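Local coordinates for putative uncharacterized protein (Emericella nidulans, PDB 3PGB), which is a copper amine oxidase that carries one topaquinone per subunit and probably oxidises primary amines at its copper-containing active site, at residues N242-E247 / N305-W310; Q58-P63 / Y346-D351; I224-Q229 / Q665-P670. One frame throughout, in Å; residues are numbered along the deposited sequence.

Interaction 1: residues N242-E247 / N305-W310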
ATOM      1  N   ASN A 242     -14.049  26.432 -21.954  1.00 22.81           N
ATOM      2  CA  ASN A 242     -14.704  27.478 -21.159  1.00 23.32           C
ATOM      3  C   ASN A 242     -13.778  27.962 -20.049  1.00 23.87           C
ATOM      4  O   ASN A 242     -13.000  27.191 -19.501  1.00 23.78           O
ATOM      5  CB  ASN A 242     -16.030  26.986 -20.549  1.00 23.17           C
ATOM      6  CG  ASN A 242     -17.252  27.686 -21.134  1.00 22.64           C
ATOM      7  OD1 ASN A 242     -17.168  28.826 -21.601  1.00 22.11           O
ATOM      8  ND2 ASN A 242     -18.399  27.008 -21.093  1.00 20.50           N
ATOM      9  N   MET A 243     -13.871  29.243 -19.724  1.00 24.81           N
ATOM     10  CA  MET A 243     -13.056  29.825 -18.671  1.00 25.72           C
ATOM     11  C   MET A 243     -13.711  29.610 -17.311  1.00 26.13           C
ATOM     12  O   MET A 243     -14.942  29.582 -17.198  1.00 26.05           O
ATOM     13  CB  MET A 243     -12.811  31.318 -18.936  1.00 25.93           C
ATOM     14  CG  MET A 243     -11.747  31.574 -20.003  1.00 27.17           C
ATOM     15  SD  MET A 243     -11.294  33.305 -20.234  1.00 29.78           S
ATOM     16  CE  MET A 243     -10.454  33.662 -18.683  1.00 30.37           C
ATOM     17  N   ALA A 244     -12.878  29.446 -16.289  1.00 26.86           N
ATOM     18  CA  ALA A 244     -13.349  29.290 -14.916  1.00 27.60           C
ATOM     19  C   ALA A 244     -13.717  30.648 -14.360  1.00 28.30           C
ATOM     20  O   ALA A 244     -13.251  31.674 -14.858  1.00 28.53           O
ATOM     21  CB  ALA A 244     -12.274  28.647 -14.047  1.00 27.56           C
ATOM     22  N   ASP A 245     -14.547  30.649 -13.321  1.00 29.24           N
ATOM     23  CA  ASP A 245     -14.901  31.883 -12.619  1.00 29.89           C
ATOM     24  C   ASP A 245     -13.656  32.463 -11.951  1.00 30.46           C
ATOM     25  O   ASP A 245     -12.663  31.758 -11.741  1.00 30.44           O
ATOM     26  CB  ASP A 245     -15.988  31.621 -11.569  1.00 30.05           C
ATOM     27  CG  ASP A 245     -17.284  31.070 -12.174  1.00 30.23           C
ATOM     28  OD1 ASP A 245     -17.577  31.363 -13.355  1.00 29.10           O
ATOM     29  OD2 ASP A 245     -18.011  30.343 -11.455  1.00 30.73           O
ATOM     30  N   ASP A 246     -13.709  33.750 -11.623  1.00 31.21           N
ATOM     31  CA  ASP A 246     -12.564  34.440 -11.023  1.00 31.71           C
ATOM     32  C   ASP A 246     -12.149  33.773  -9.713  1.00 31.53           C
ATOM     33  O   ASP A 246     -12.987  33.503  -8.855  1.00 31.60           O
ATOM     34  CB  ASP A 246     -12.903  35.914 -10.764  1.00 32.17           C
ATOM     35  CG  ASP A 246     -13.206  36.688 -12.047  1.00 33.49           C
ATOM     36  OD1 ASP A 246     -12.691  36.301 -13.124  1.00 34.81           O
ATOM     37  OD2 ASP A 246     -13.960  37.689 -11.968  1.00 34.90           O
ATOM     38  N   GLU A 247     -10.854  33.508  -9.567  1.00 31.34           N
ATOM     39  CA  GLU A 247     -10.307  32.881  -8.354  1.00 31.34           C
ATOM     40  C   GLU A 247     -10.733  31.410  -8.163  1.00 30.36           C
ATOM     41  O   GLU A 247     -10.848  30.922  -7.033  1.00 30.34           O
ATOM     42  CB  GLU A 247     -10.591  33.738  -7.089  1.00 31.76           C
ATOM     43  CG  GLU A 247      -9.774  35.047  -7.038  1.00 33.69           C
ATOM     44  CD  GLU A 247      -9.553  35.573  -5.617  1.00 36.67           C
ATOM     45  OE1 GLU A 247      -8.424  35.408  -5.080  1.00 37.97           O
ATOM     46  OE2 GLU A 247     -10.508  36.149  -5.039  1.00 38.48           O
ATOM     47  N   ASN A 305     -19.673  22.665 -21.152  1.00 20.84           N
ATOM     48  CA  ASN A 305     -19.445  22.514 -19.729  1.00 20.52           C
ATOM     49  C   ASN A 305     -19.239  23.911 -19.167  1.00 20.20           C
ATOM     50  O   ASN A 305     -18.331  24.610 -19.592  1.00 20.10           O
ATOM     51  CB  ASN A 305     -18.209  21.653 -19.468  1.00 20.38           C
ATOM     52  CG  ASN A 305     -18.391  20.216 -19.921  1.00 20.42           C
ATOM     53  OD1 ASN A 305     -19.140  19.451 -19.311  1.00 20.50           O
ATOM     54  ND2 ASN A 305     -17.697  19.837 -20.986  1.00 19.54           N
ATOM     55  N   VAL A 306     -20.084  24.326 -18.228  1.00 20.07           N
ATOM     56  CA  VAL A 306     -19.935  25.633 -17.594  1.00 19.98           C
ATOM     57  C   VAL A 306     -19.556  25.475 -16.123  1.00 19.92           C
ATOM     58  O   VAL A 306     -20.022  24.558 -15.438  1.00 19.74           O
ATOM     59  CB  VAL A 306     -21.209  26.494 -17.740  1.00 19.95           C
ATOM     60  CG1 VAL A 306     -21.702  26.455 -19.178  1.00 19.91           C
ATOM     61  CG2 VAL A 306     -22.294  26.028 -16.794  1.00 20.66           C
ATOM     62  N   ASP A 307     -18.701  26.377 -15.652  1.00 19.90           N
ATOM     63  CA  ASP A 307     -18.190  26.322 -14.291  1.00 19.94           C
ATOM     64  C   ASP A 307     -19.301  26.499 -13.262  1.00 19.89           C
ATOM     65  O   ASP A 307     -20.292  27.191 -13.503  1.00 19.89           O
ATOM     66  CB  ASP A 307     -17.099  27.385 -14.072  1.00 20.04           C
ATOM     67  CG  ASP A 307     -16.170  27.045 -12.907  1.00 20.32           C
ATOM     68  OD1 ASP A 307     -15.921  25.845 -12.674  1.00 20.31           O
ATOM     69  OD2 ASP A 307     -15.670  27.973 -12.231  1.00 20.68           O
ATOM     70  N   GLY A 308     -19.113  25.859 -12.115  1.00 20.00           N
ATOM     71  CA  GLY A 308     -20.071  25.894 -11.017  1.00 19.94           C
ATOM     72  C   GLY A 308     -19.493  25.175  -9.817  1.00 20.02           C
ATOM     73  O   GLY A 308     -18.400  24.600  -9.897  1.00 20.39           O
ATOM     74  N   ALA A 309     -20.219  25.203  -8.703  1.00 19.83           N
ATOM     75  CA  ALA A 309     -19.760  24.593  -7.442  1.00 19.63           C
ATOM     76  C   ALA A 309     -19.195  23.178  -7.624  1.00 19.32           C
ATOM     77  O   ALA A 309     -18.223  22.803  -6.961  1.00 19.25           O
ATOM     78  CB  ALA A 309     -20.896  24.576  -6.420  1.00 19.57           C
ATOM     79  N   TRP A 310     -19.815  22.413  -8.523  1.00 19.03           N
ATOM     80  CA  TRP A 310     -19.388  21.050  -8.859  1.00 18.63           C
ATOM     81  C   TRP A 310     -17.904  20.940  -9.220  1.00 18.31           C
ATOM     82  O   TRP A 310     -17.283  19.913  -8.950  1.00 18.11           O
ATOM     83  CB  TRP A 310     -20.233  20.498 -10.017  1.00 18.53           C
ATOM     84  CG  TRP A 310     -19.989  21.173 -11.350  1.00 18.59           C
ATOM     85  CD1 TRP A 310     -20.609  22.289 -11.834  1.00 18.98           C
ATOM     86  CD2 TRP A 310     -19.059  20.763 -12.365  1.00 18.81           C
ATOM     87  NE1 TRP A 310     -20.129  22.599 -13.090  1.00 18.58           N
ATOM     88  CE2 TRP A 310     -19.177  21.679 -13.437  1.00 18.66           C
ATOM     89  CE3 TRP A 310     -18.147  19.709 -12.475  1.00 18.49           C
ATOM     90  CZ2 TRP A 310     -18.412  21.573 -14.596  1.00 18.57           C
ATOM     91  CZ3 TRP A 310     -17.388  19.605 -13.633  1.00 18.42           C
ATOM     92  CH2 TRP A 310     -17.527  20.534 -14.676  1.00 18.55           C
TER
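Asn-242 and Asn-305 meet at the buried end of this contact, where two loops lie side by side. The amide of Asn-242 gives a hydrogen of ND2 to the backbone O of Asn-305, 2.8 Å away and nearly straight at 165°. The acceptor lies in the plane of the Asn-242 amide, while the donor stands well above the plane of the carbonyl it meets. CB of Asn-242 is also close, 3.4 Å from the same O of Asn-305.

Further on, Asp-307 carries the second link. Its CG is anti to the backbone N (chi1 -158°), and OD2 takes the backbone N-H of Asp-245 at 3.1 Å in an almost linear bond (176°), on the anti side and somewhat out of the carboxylate plane. CB of Ala-244 packs against this oxygen at 3.9 Å. OD2 is gripped a second time by His-312 NE2, while OD1 bonds Ser-250 OG.

Towards solvent the fit is looser. Val-306 is exposed and brings CG1 no closer than 3.9 Å to ND2 of Asn-242. The exposed side chain of Asp-245 crosses that of Asp-307 obliquely, their carboxylate planes strongly turned against each other, with OD2 of Asp-245 3.4 Å from OD2 of Asp-307. Both are acceptors; a positive charge on His-312, which also touches Asp-245, would ease their repulsion.

In the fold, the contact, away from the copper site, joins the loop between strands 235-242 and 255-263 of an antiparallel sheet, consistent with the N2/N3-type domains of copper amine oxidases, to the long connection between helix 287-294 and strand 329-331. Asn-305 ND2 holds that connection to Pro-255 O and Ser-526 O, Trp-310 stacks on His-524 and packs on strand 527-528, and Glu-247 O reaches Arg-738 of the second subunit.

Interaction 2: residues Q58-P63 / Y346-D351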
ATOM      1  N   GLN A  58      18.475  18.957  16.144  1.00 20.50           N
ATOM      2  CA  GLN A  58      19.851  19.263  16.526  1.00 20.03           C
ATOM      3  C   GLN A  58      20.572  19.955  15.371  1.00 20.01           C
ATOM      4  O   GLN A  58      20.312  19.655  14.203  1.00 19.74           O
ATOM      5  CB  GLN A  58      20.602  17.993  16.948  1.00 19.63           C
ATOM      6  CG  GLN A  58      20.069  17.378  18.236  1.00 19.18           C
ATOM      7  CD  GLN A  58      20.865  16.174  18.730  1.00 18.54           C
ATOM      8  OE1 GLN A  58      21.685  15.606  18.007  1.00 18.59           O
ATOM      9  NE2 GLN A  58      20.619  15.783  19.970  1.00 16.78           N
ATOM     10  N   GLU A  59      21.438  20.911  15.709  1.00 20.15           N
ATOM     11  CA  GLU A  59      22.330  21.543  14.737  1.00 20.31           C
ATOM     12  C   GLU A  59      23.619  20.758  14.660  1.00 20.24           C
ATOM     13  O   GLU A  59      24.380  20.741  15.618  1.00 20.09           O
ATOM     14  CB  GLU A  59      22.697  22.963  15.150  1.00 20.33           C
ATOM     15  CG  GLU A  59      21.624  24.001  14.972  1.00 21.26           C
ATOM     16  CD  GLU A  59      22.117  25.374  15.401  1.00 22.57           C
ATOM     17  OE1 GLU A  59      21.539  25.952  16.352  1.00 22.32           O
ATOM     18  OE2 GLU A  59      23.112  25.851  14.806  1.00 23.18           O
ATOM     19  N   ILE A  60      23.864  20.120  13.522  1.00 20.43           N
ATOM     20  CA  ILE A  60      25.131  19.447  13.282  1.00 20.59           C
ATOM     21  C   ILE A  60      25.806  20.012  12.036  1.00 20.91           C
ATOM     22  O   ILE A  60      25.210  20.795  11.289  1.00 20.63           O
ATOM     23  CB  ILE A  60      24.950  17.922  13.141  1.00 20.66           C
ATOM     24  CG1 ILE A  60      23.988  17.583  11.997  1.00 20.76           C
ATOM     25  CG2 ILE A  60      24.443  17.325  14.448  1.00 20.24           C
ATOM     26  CD1 ILE A  60      24.167  16.174  11.477  1.00 20.59           C
ATOM     27  N   LYS A  61      27.060  19.618  11.826  1.00 21.36           N
ATOM     28  CA  LYS A  61      27.767  19.957  10.599  1.00 21.81           C
ATOM     29  C   LYS A  61      28.081  18.694   9.805  1.00 21.50           C
ATOM     30  O   LYS A  61      28.734  17.774  10.311  1.00 21.62           O
ATOM     31  CB  LYS A  61      29.021  20.785  10.898  1.00 22.09           C
ATOM     32  CG  LYS A  61      28.678  22.268  11.124  1.00 24.15           C
ATOM     33  CD  LYS A  61      29.900  23.159  11.342  1.00 26.58           C
ATOM     34  CE  LYS A  61      29.472  24.607  11.617  1.00 27.39           C
ATOM     35  NZ  LYS A  61      30.627  25.557  11.701  1.00 27.90           N
ATOM     36  N   ALA A  62      27.595  18.652   8.565  1.00 21.20           N
ATOM     37  CA  ALA A  62      27.814  17.506   7.680  1.00 20.97           C
ATOM     38  C   ALA A  62      29.308  17.247   7.537  1.00 20.78           C
ATOM     39  O   ALA A  62      30.094  18.196   7.528  1.00 20.85           O
ATOM     40  CB  ALA A  62      27.191  17.759   6.316  1.00 20.91           C
ATOM     41  N   PRO A  63      29.711  15.965   7.438  1.00 20.47           N
ATOM     42  CA  PRO A  63      31.141  15.634   7.320  1.00 20.25           C
ATOM     43  C   PRO A  63      31.803  16.154   6.041  1.00 19.90           C
ATOM     44  O   PRO A  63      33.016  16.357   6.019  1.00 20.20           O
ATOM     45  CB  PRO A  63      31.156  14.097   7.348  1.00 20.07           C
ATOM     46  CG  PRO A  63      29.793  13.690   6.979  1.00 20.28           C
ATOM     47  CD  PRO A  63      28.872  14.755   7.479  1.00 20.31           C
ATOM     48  N   TYR A 346      21.705  18.795   5.019  1.00 15.47           N
ATOM     49  CA  TYR A 346      22.097  17.443   5.373  1.00 14.72           C
ATOM     50  C   TYR A 346      21.263  17.022   6.572  1.00 14.31           C
ATOM     51  O   TYR A 346      21.015  17.829   7.458  1.00 14.17           O
ATOM     52  CB  TYR A 346      23.594  17.433   5.702  1.00 14.60           C
ATOM     53  CG  TYR A 346      24.141  16.144   6.257  1.00 13.77           C
ATOM     54  CD1 TYR A 346      24.315  15.037   5.441  1.00 13.69           C
ATOM     55  CD2 TYR A 346      24.516  16.042   7.598  1.00 14.02           C
ATOM     56  CE1 TYR A 346      24.834  13.845   5.944  1.00 14.20           C
ATOM     57  CE2 TYR A 346      25.040  14.857   8.112  1.00 13.67           C
ATOM     58  CZ  TYR A 346      25.193  13.764   7.276  1.00 13.95           C
ATOM     59  OH  TYR A 346      25.709  12.588   7.763  1.00 15.13           O
ATOM     60  N   VAL A 347      20.836  15.762   6.590  1.00 13.84           N
ATOM     61  CA  VAL A 347      19.912  15.264   7.598  1.00 13.43           C
ATOM     62  C   VAL A 347      20.427  13.956   8.173  1.00 13.36           C
ATOM     63  O   VAL A 347      20.923  13.111   7.429  1.00 13.25           O
ATOM     64  CB  VAL A 347      18.528  15.005   6.971  1.00 13.41           C
ATOM     65  CG1 VAL A 347      17.558  14.405   7.996  1.00 13.27           C
ATOM     66  CG2 VAL A 347      17.970  16.290   6.369  1.00 13.39           C
ATOM     67  N   THR A 348      20.312  13.789   9.490  1.00 13.15           N
ATOM     68  CA  THR A 348      20.483  12.470  10.103  1.00 13.09           C
ATOM     69  C   THR A 348      19.289  12.148  10.993  1.00 13.07           C
ATOM     70  O   THR A 348      18.809  13.002  11.733  1.00 12.88           O
ATOM     71  CB  THR A 348      21.805  12.324  10.920  1.00 13.06           C
ATOM     72  OG1 THR A 348      21.648  12.875  12.233  1.00 13.03           O
ATOM     73  CG2 THR A 348      22.978  12.998  10.209  1.00 12.65           C
ATOM     74  N   TRP A 349      18.809  10.911  10.894  1.00 13.04           N
ATOM     75  CA  TRP A 349      17.730  10.410  11.734  1.00 12.87           C
ATOM     76  C   TRP A 349      18.078   8.987  12.168  1.00 12.84           C
ATOM     77  O   TRP A 349      18.174   8.085  11.340  1.00 12.26           O
ATOM     78  CB  TRP A 349      16.392  10.447  10.981  1.00 12.88           C
ATOM     79  CG  TRP A 349      15.253   9.741  11.694  1.00 12.60           C
ATOM     80  CD1 TRP A 349      14.504  10.228  12.720  1.00 12.66           C
ATOM     81  CD2 TRP A 349      14.750   8.426  11.422  1.00 12.45           C
ATOM     82  NE1 TRP A 349      13.565   9.299  13.107  1.00 12.76           N
ATOM     83  CE2 TRP A 349      13.696   8.185  12.323  1.00 12.24           C
ATOM     84  CE3 TRP A 349      15.089   7.429  10.499  1.00 12.52           C
ATOM     85  CZ2 TRP A 349      12.981   6.990  12.335  1.00 12.91           C
ATOM     86  CZ3 TRP A 349      14.377   6.240  10.512  1.00 12.77           C
ATOM     87  CH2 TRP A 349      13.332   6.032  11.422  1.00 12.79           C
ATOM     88  N   MET A 350      18.287   8.805  13.470  1.00 13.31           N
ATOM     89  CA  MET A 350      18.588   7.494  14.035  1.00 13.39           C
ATOM     90  C   MET A 350      19.806   6.906  13.307  1.00 13.17           C
ATOM     91  O   MET A 350      20.885   7.496  13.350  1.00 13.38           O
ATOM     92  CB  MET A 350      17.344   6.594  13.943  1.00 13.67           C
ATOM     93  CG  MET A 350      16.097   7.209  14.565  1.00 14.04           C
ATOM     94  SD  MET A 350      16.192   7.238  16.362  1.00 15.90           S
ATOM     95  CE  MET A 350      15.093   8.608  16.736  1.00 16.02           C
ATOM     96  N   ASP A 351      19.632   5.781  12.616  1.00 12.90           N
ATOM     97  CA  ASP A 351      20.719   5.135  11.879  1.00 12.69           C
ATOM     98  C   ASP A 351      20.893   5.628  10.440  1.00 12.27           C
ATOM     99  O   ASP A 351      21.796   5.158   9.748  1.00 12.20           O
ATOM    100  CB  ASP A 351      20.487   3.625  11.845  1.00 13.01           C
ATOM    101  CG  ASP A 351      20.590   2.983  13.213  1.00 13.21           C
ATOM    102  OD1 ASP A 351      20.331   1.774  13.310  1.00 14.25           O
ATOM    103  OD2 ASP A 351      20.939   3.674  14.185  1.00 14.79           O
TER
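Tyr-346 holds CG anti to its backbone N (chi1 173°), which carries the phenol ring out from its strand to the chain around Ala-62. Opposite, Ile-60 places CG1 between its own backbone N and carbonyl carbon (chi1 58°), and from there CD1 extends towards the second segment. The ring is the hub of the contact.

Ala-62 sits over one face: its CB lies 3.8 Å from the ring centroid and 30° off the normal, a CH-pi contact displaced towards the CG-CD2 side, where CB comes to 3.4 Å from CD2 of Tyr-346. Ile-60 arrives at the edge, its CD1 near the ring plane and 3.7 Å from CE2 of Tyr-346, the two side chains crossing at about a right angle. The same methyl meets Thr-348 tip to tip, CD1 of Ile-60 being 3.6 Å from CG2 of Thr-348, so it fills the corner between two side chains that project from the same strand. Pro-63 likewise crosses the tyrosine at about a right angle, near its hydroxyl end, with CD 3.8 Å from CZ of Tyr-346.

Strand 58-59 pairs in parallel with 339-341, which runs antiparallel to 346-349 of the enzyme domain; just past its short strand, the first segment swings across towards Tyr-346. Asp-341 OD2 accepts a hydrogen bond from the backbone N-H of Ala-62, and Tyr-355 of the next strand meets Tyr-346 and also touches Ala-62 and Pro-63.

Chemically, the side-chain contacts are carried by methyl and methylene groups, against an aromatic ring and, at Thr-348, against another methyl. Cohesion across it is therefore expected to come mainly from dispersion, the CH-pi component and the burial of Ala-62 and Tyr-346, while the polar fixing of this N-terminal chain is supplied by strand 339-341 alongside.

Interaction 3: residues I224-Q229 / Q665-P670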
ATOM      1  N   ILE A 224      -2.269  20.403 -27.604  1.00 21.94           N
ATOM      2  CA  ILE A 224      -1.474  19.198 -27.390  1.00 21.75           C
ATOM      3  C   ILE A 224      -0.044  19.440 -26.923  1.00 21.76           C
ATOM      4  O   ILE A 224       0.552  20.481 -27.203  1.00 21.85           O
ATOM      5  CB  ILE A 224      -1.457  18.302 -28.659  1.00 21.50           C
ATOM      6  CG1 ILE A 224      -0.689  18.970 -29.809  1.00 21.52           C
ATOM      7  CG2 ILE A 224      -2.873  17.983 -29.072  1.00 21.30           C
ATOM      8  CD1 ILE A 224      -0.587  18.126 -31.065  1.00 21.42           C
ATOM      9  N   ASP A 225       0.478  18.445 -26.207  1.00 21.61           N
ATOM     10  CA  ASP A 225       1.866  18.381 -25.789  1.00 21.57           C
ATOM     11  C   ASP A 225       2.234  16.894 -25.782  1.00 21.47           C
ATOM     12  O   ASP A 225       1.605  16.106 -25.076  1.00 21.31           O
ATOM     13  CB  ASP A 225       2.025  18.987 -24.388  1.00 21.74           C
ATOM     14  CG  ASP A 225       3.488  19.055 -23.916  1.00 22.01           C
ATOM     15  OD1 ASP A 225       4.390  18.541 -24.610  1.00 21.74           O
ATOM     16  OD2 ASP A 225       3.727  19.628 -22.829  1.00 22.08           O
ATOM     17  N   PRO A 226       3.230  16.489 -26.589  1.00 21.44           N
ATOM     18  CA  PRO A 226       4.010  17.291 -27.528  1.00 21.41           C
ATOM     19  C   PRO A 226       3.213  17.657 -28.774  1.00 21.53           C
ATOM     20  O   PRO A 226       2.119  17.132 -28.991  1.00 21.53           O
ATOM     21  CB  PRO A 226       5.167  16.362 -27.891  1.00 21.25           C
ATOM     22  CG  PRO A 226       4.624  15.020 -27.735  1.00 21.00           C
ATOM     23  CD  PRO A 226       3.648  15.075 -26.612  1.00 21.27           C
ATOM     24  N   LEU A 227       3.759  18.568 -29.572  1.00 21.61           N
ATOM     25  CA  LEU A 227       3.197  18.867 -30.879  1.00 21.85           C
ATOM     26  C   LEU A 227       3.531  17.719 -31.830  1.00 22.19           C
ATOM     27  O   LEU A 227       4.522  17.009 -31.635  1.00 21.99           O
ATOM     28  CB  LEU A 227       3.756  20.185 -31.422  1.00 21.87           C
ATOM     29  CG  LEU A 227       3.524  21.448 -30.591  1.00 21.27           C
ATOM     30  CD1 LEU A 227       4.187  22.647 -31.258  1.00 20.75           C
ATOM     31  CD2 LEU A 227       2.045  21.690 -30.394  1.00 20.36           C
ATOM     32  N   TRP A 228       2.688  17.527 -32.843  1.00 22.67           N
ATOM     33  CA  TRP A 228       2.899  16.456 -33.821  1.00 23.05           C
ATOM     34  C   TRP A 228       4.120  16.770 -34.663  1.00 23.35           C
ATOM     35  O   TRP A 228       4.266  17.891 -35.154  1.00 23.54           O
ATOM     36  CB  TRP A 228       1.675  16.285 -34.722  1.00 23.07           C
ATOM     37  CG  TRP A 228       0.566  15.467 -34.115  1.00 23.21           C
ATOM     38  CD1 TRP A 228       0.416  15.122 -32.807  1.00 22.91           C
ATOM     39  CD2 TRP A 228      -0.572  14.936 -34.801  1.00 23.28           C
ATOM     40  NE1 TRP A 228      -0.730  14.394 -32.638  1.00 22.81           N
ATOM     41  CE2 TRP A 228      -1.359  14.267 -33.846  1.00 22.98           C
ATOM     42  CE3 TRP A 228      -1.001  14.961 -36.132  1.00 22.81           C
ATOM     43  CZ2 TRP A 228      -2.545  13.618 -34.176  1.00 22.51           C
ATOM     44  CZ3 TRP A 228      -2.179  14.320 -36.459  1.00 22.70           C
ATOM     45  CH2 TRP A 228      -2.937  13.655 -35.483  1.00 22.80           C
ATOM     46  N   GLN A 229       4.984  15.771 -34.827  1.00 23.73           N
ATOM     47  CA  GLN A 229       6.287  15.949 -35.466  1.00 24.08           C
ATOM     48  C   GLN A 229       6.529  14.859 -36.513  1.00 24.74           C
ATOM     49  O   GLN A 229       7.515  14.128 -36.463  1.00 24.40           O
ATOM     50  CB  GLN A 229       7.395  15.950 -34.401  1.00 23.87           C
ATOM     51  CG  GLN A 229       7.320  17.126 -33.434  1.00 23.08           C
ATOM     52  CD  GLN A 229       8.049  16.871 -32.125  1.00 22.35           C
ATOM     53  OE1 GLN A 229       9.207  16.460 -32.116  1.00 21.45           O
ATOM     54  NE2 GLN A 229       7.370  17.126 -31.009  1.00 21.80           N
ATOM     55  N   GLN A 665      10.684  18.236 -27.589  1.00 14.84           N
ATOM     56  CA  GLN A 665      10.947  19.147 -28.699  1.00 14.88           C
ATOM     57  C   GLN A 665      11.370  18.401 -29.960  1.00 15.06           C
ATOM     58  O   GLN A 665      11.244  18.932 -31.061  1.00 14.75           O
ATOM     59  CB  GLN A 665      12.012  20.182 -28.311  1.00 14.78           C
ATOM     60  CG  GLN A 665      11.647  21.019 -27.091  1.00 14.19           C
ATOM     61  CD  GLN A 665      10.306  21.710 -27.232  1.00 13.89           C
ATOM     62  OE1 GLN A 665      10.214  22.801 -27.804  1.00 13.55           O
ATOM     63  NE2 GLN A 665       9.251  21.078 -26.705  1.00 12.78           N
ATOM     64  N   ASP A 666      11.858  17.174 -29.793  1.00 15.34           N
ATOM     65  CA  ASP A 666      12.322  16.366 -30.917  1.00 15.54           C
ATOM     66  C   ASP A 666      12.138  14.873 -30.599  1.00 15.87           C
ATOM     67  O   ASP A 666      13.094  14.146 -30.313  1.00 15.44           O
ATOM     68  CB  ASP A 666      13.785  16.710 -31.216  1.00 15.72           C
ATOM     69  CG  ASP A 666      14.221  16.294 -32.607  1.00 15.45           C
ATOM     70  OD1 ASP A 666      13.594  15.392 -33.195  1.00 15.43           O
ATOM     71  OD2 ASP A 666      15.208  16.875 -33.106  1.00 15.46           O
ATOM     72  N   ILE A 667      10.889  14.425 -30.667  1.00 16.24           N
ATOM     73  CA  ILE A 667      10.539  13.079 -30.224  1.00 16.78           C
ATOM     74  C   ILE A 667      11.159  11.975 -31.085  1.00 17.22           C
ATOM     75  O   ILE A 667      11.299  10.840 -30.631  1.00 17.16           O
ATOM     76  CB  ILE A 667       9.003  12.891 -30.111  1.00 16.77           C
ATOM     77  CG1 ILE A 667       8.328  12.888 -31.485  1.00 16.53           C
ATOM     78  CG2 ILE A 667       8.398  13.977 -29.217  1.00 16.62           C
ATOM     79  CD1 ILE A 667       6.804  12.985 -31.415  1.00 16.21           C
ATOM     80  N   HIS A 668      11.545  12.311 -32.313  1.00 17.80           N
ATOM     81  CA  HIS A 668      12.240  11.360 -33.188  1.00 18.17           C
ATOM     82  C   HIS A 668      13.755  11.323 -32.955  1.00 18.24           C
ATOM     83  O   HIS A 668      14.419  10.379 -33.372  1.00 18.51           O
ATOM     84  CB  HIS A 668      11.932  11.666 -34.655  1.00 18.22           C
ATOM     85  CG  HIS A 668      10.527  11.330 -35.050  1.00 19.19           C
ATOM     86  ND1 HIS A 668      10.127  10.047 -35.358  1.00 20.53           N
ATOM     87  CD2 HIS A 668       9.425  12.108 -35.173  1.00 19.89           C
ATOM     88  CE1 HIS A 668       8.840  10.051 -35.662  1.00 20.89           C
ATOM     89  NE2 HIS A 668       8.391  11.291 -35.562  1.00 20.16           N
ATOM     90  N   ASN A 669      14.292  12.351 -32.297  1.00 18.36           N
ATOM     91  CA  ASN A 669      15.701  12.390 -31.914  1.00 18.35           C
ATOM     92  C   ASN A 669      15.882  13.206 -30.616  1.00 18.26           C
ATOM     93  O   ASN A 669      16.376  14.332 -30.645  1.00 18.27           O
ATOM     94  CB  ASN A 669      16.541  12.960 -33.067  1.00 18.32           C
ATOM     95  CG  ASN A 669      18.046  12.925 -32.788  1.00 18.72           C
ATOM     96  OD1 ASN A 669      18.809  13.714 -33.354  1.00 19.63           O
ATOM     97  ND2 ASN A 669      18.475  12.021 -31.917  1.00 17.66           N
ATOM     98  N   PRO A 670      15.456  12.639 -29.471  1.00 18.00           N
ATOM     99  CA  PRO A 670      15.534  13.339 -28.189  1.00 17.85           C
ATOM    100  C   PRO A 670      16.954  13.377 -27.618  1.00 17.86           C
ATOM    101  O   PRO A 670      17.728  12.452 -27.871  1.00 17.88           O
ATOM    102  CB  PRO A 670      14.639  12.492 -27.282  1.00 17.83           C
ATOM    103  CG  PRO A 670      14.701  11.140 -27.852  1.00 17.77           C
ATOM    104  CD  PRO A 670      14.808  11.321 -29.332  1.00 17.88           C
TER
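Gln-665 begins the second segment with its backbone O 3.4 Å from Gln-229 OE1. Two acceptors so close would repel, but Arg-178 bonds both, NE to the first and NH2 to the second.

At Asp-666, CA lies 3.3 Å from the same OE1 of Gln-229. The carboxylate forms a salt bridge with Arg-171, and a type I turn starts here, closed by Asn-669 N bonding Asp-666 O.

Ile-667 gives its backbone N-H to OE1 of Gln-229 at 3.0 Å (162°), the donor tilted from the carbonyl plane. Gln-229 reaches across with CG anti to its carbonyl carbon (chi1 -65°) and the chain extended beyond CG; its NE2 bonds Leu-227 O at 2.9 Å and also Ser-664 O. Ile-667 CG2 packs on CG of the cis proline Pro-226 at 4.2 Å, the side chains crossing at about a right angle.

His-668 turns its ring edge towards the backbone O of Gln-229, CD2 being 3.1 Å from it.

This joins the loop between strands 219-223 and 235-242 to a loop of the enzyme domain, the side chain of Pro-226 about 11 Å from that of Asp-403, the predicted proton acceptor, with Pro-226 against strand 400-402 and Asp-666 beside strand 176-178.

How the interactions relate
From the N terminus, residues 58-63 come first and wait until 346-351 for their partner, so interaction 2 closes a loop of nearly 300 residues and ties the start of the modelled chain to the enzyme domain. Within that loop, 224-229 opens interaction 3, which closes only at 665-670; interactions 2 and 3 therefore cross. Interaction 1, 242-247 with 305-310, lies inside both loops and is the most local. Interaction 3 uses the loop between strands 219-223 and 235-242, interaction 1 the far end of 235-242 and the loop after it, their centres about 31 Å apart. Interaction 2 is on the other side of the chain's centre from both.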